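Local coordinates for protein iron dependent repressor (PDB 2X4H) that probably acts as a metal-responsive, dimeric DNA-binding transcription regulator of the DtxR/MntR family, and binds zinc, at residues K83-I88 with T101-S106. Sequence-based numbering, arbitrary orientation.
With ZN (zinc ion), chain M.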
loop_
_atom_site.group_PDB
_atom_site.type_symbol
_atom_site.label_atom_id
_atom_site.label_comp_id
_atom_site.label_asym_id
_atom_site.label_seq_id
_atom_site.Cartn_x
_atom_site.Cartn_y
_atom_site.Cartn_z
ATOM N N LYS C 83 11.654 -20.106 0.897
ATOM C CA LYS C 83 12.903 -20.378 1.597
ATOM C C LYS C 83 12.735 -20.130 3.098
ATOM O O LYS C 83 13.157 -20.934 3.912
ATOM C CB LYS C 83 14.025 -19.499 1.009
ATOM C CG LYS C 83 15.419 -19.761 1.567
ATOM C CD LYS C 83 16.545 -18.959 0.912
ATOM C CE LYS C 83 17.888 -19.383 1.524
ATOM N NZ LYS C 83 19.104 -18.710 0.964
ATOM N N ALA C 84 12.112 -19.022 3.479
ATOM C CA ALA C 84 11.946 -18.705 4.907
ATOM C C ALA C 84 11.068 -19.732 5.624
ATOM O O ALA C 84 11.432 -20.193 6.698
ATOM C CB ALA C 84 11.390 -17.267 5.117
ATOM N N HIS C 85 9.943 -20.093 5.018
ATOM C CA HIS C 85 9.012 -21.045 5.598
ATOM C C HIS C 85 9.723 -22.386 5.838
ATOM O O HIS C 85 9.706 -22.936 6.945
ATOM C CB HIS C 85 7.759 -21.225 4.693
ATOM C CG HIS C 85 6.853 -22.340 5.128
ATOM N ND1 HIS C 85 6.032 -22.247 6.238
ATOM C CD2 HIS C 85 6.706 -23.605 4.652
ATOM C CE1 HIS C 85 5.392 -23.395 6.398
ATOM N NE2 HIS C 85 5.808 -24.247 5.468
ATOM N N ARG C 86 10.412 -22.867 4.815
ATOM C CA ARG C 86 10.968 -24.206 4.811
ATOM C C ARG C 86 12.281 -24.333 5.612
ATOM O O ARG C 86 12.517 -25.355 6.281
ATOM C CB ARG C 86 11.117 -24.648 3.348
ATOM C CG ARG C 86 9.769 -24.870 2.688
ATOM C CD ARG C 86 9.825 -25.209 1.202
ATOM N NE ARG C 86 8.462 -25.343 0.692
ATOM C CZ ARG C 86 8.107 -25.467 -0.585
ATOM N NH1 ARG C 86 8.987 -25.445 -1.569
ATOM N NH2 ARG C 86 6.826 -25.557 -0.886
ATOM N N VAL C 87 13.125 -23.305 5.576
ATOM C CA VAL C 87 14.290 -23.274 6.448
ATOM C C VAL C 87 13.868 -23.258 7.927
ATOM O O VAL C 87 14.410 -24.013 8.732
ATOM C CB VAL C 87 15.208 -22.089 6.114
ATOM C CG1 VAL C 87 16.282 -21.910 7.183
ATOM C CG2 VAL C 87 15.822 -22.276 4.707
ATOM N N ILE C 88 12.897 -22.421 8.290
ATOM C CA ILE C 88 12.373 -22.434 9.657
ATOM C C ILE C 88 11.818 -23.815 10.022
ATOM O O ILE C 88 12.116 -24.322 11.096
ATOM C CB ILE C 88 11.316 -21.338 9.884
ATOM C CG1 ILE C 88 11.998 -19.987 10.110
ATOM C CG2 ILE C 88 10.476 -21.642 11.136
ATOM C CD1 ILE C 88 11.092 -18.820 9.893
ATOM N N THR C 101 2.957 -29.466 13.149
ATOM C CA THR C 101 2.967 -28.322 14.046
ATOM C C THR C 101 4.057 -27.328 13.639
ATOM O O THR C 101 3.889 -26.121 13.774
ATOM C CB THR C 101 3.179 -28.777 15.502
ATOM O OG1 THR C 101 2.221 -29.794 15.835
ATOM C CG2 THR C 101 3.047 -27.597 16.458
ATOM N N ALA C 102 5.168 -27.838 13.119
ATOM C CA ALA C 102 6.234 -26.986 12.594
ATOM C C ALA C 102 5.750 -26.141 11.423
ATOM O O ALA C 102 6.077 -24.971 11.333
ATOM C CB ALA C 102 7.447 -27.844 12.162
ATOM N N CYS C 103 4.989 -26.743 10.517
ATOM C CA CYS C 103 4.470 -26.040 9.363
ATOM C C CYS C 103 3.548 -24.892 9.812
ATOM O O CYS C 103 3.697 -23.760 9.365
ATOM C CB CYS C 103 3.720 -27.018 8.444
ATOM S SG CYS C 103 3.330 -26.330 6.818
ATOM N N GLU C 104 2.633 -25.204 10.735
ATOM C CA GLU C 104 1.650 -24.244 11.244
ATOM C C GLU C 104 2.325 -23.110 12.016
ATOM O O GLU C 104 2.029 -21.949 11.813
ATOM C CB GLU C 104 0.622 -24.965 12.130
ATOM C CG GLU C 104 -0.268 -25.952 11.366
ATOM C CD GLU C 104 -0.914 -27.031 12.244
ATOM O OE1 GLU C 104 -1.562 -27.940 11.674
ATOM O OE2 GLU C 104 -0.775 -26.993 13.493
ATOM N N TYR C 105 3.269 -23.456 12.878
ATOM C CA TYR C 105 3.992 -22.440 13.627
ATOM C C TYR C 105 4.804 -21.536 12.726
ATOM O O TYR C 105 4.829 -20.328 12.925
ATOM C CB TYR C 105 4.967 -23.079 14.598
ATOM C CG TYR C 105 4.424 -23.625 15.898
ATOM C CD1 TYR C 105 3.149 -23.336 16.361
ATOM C CD2 TYR C 105 5.245 -24.414 16.692
ATOM C CE1 TYR C 105 2.703 -23.840 17.595
ATOM C CE2 TYR C 105 4.822 -24.901 17.897
ATOM C CZ TYR C 105 3.556 -24.621 18.352
ATOM O OH TYR C 105 3.176 -25.143 19.575
ATOM N N SER C 106 5.529 -22.139 11.778
ATOM C CA SER C 106 6.349 -21.357 10.853
ATOM C C SER C 106 5.517 -20.260 10.143
ATOM O O SER C 106 5.970 -19.111 9.983
ATOM C CB SER C 106 7.043 -22.297 9.850
ATOM O OG SER C 106 7.863 -21.576 8.928
HETATM ZN ZN ZN M . 5.127 -26.046 5.585
HETATM O O HOH W 1 5.835 -26.460 3.521
#
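A zinc ion bridges two helices here, held by two side chains of one and one of the other. His85 of helix 72-94 binds it through NE2 at 1.9 Å. Cys103 of helix 99-107 binds it through SG at 2.2 Å. Glu89, one turn after His85, and a water complete the four ligands, and Glu89 also binds a second zinc with Cys131 and His133. The two segments run at 137° to each other, with their axes 9.3 Å apart. Both zinc ligands have the same first torsion: CG of His85 and SG of Cys103 are anti to their own backbone N. The sulfur lies at the edge of the imidazole. The carbonyl oxygen of Cys103 also meets that edge near the ring plane, 3.4 Å from His85 CE1. The other ring nitrogen, ND1, is hydrogen-bonded to Asp110. Ser106 ties its side chain to the backbone of the other helix. Its OG, also anti to N, donates to His85 O at 3.0 Å, on a lone pair in the carbonyl plane. The same OG is 3.4 Å from Ile88 CG2, so a methyl packs beside the bonded hydroxyl. An alanine at Ser106 would lose this hydroxyl and its bond to the His85 carbonyl, and would probably loosen the helix pair beside the zinc ligand. The site belongs to the metal-binding and dimerisation domain of the DtxR/MntR family. With Asp110 on ND1 and zinc on NE2, the imidazole is fixed in rotation, and the carboxylate probably makes NE2 a stronger donor to the metal.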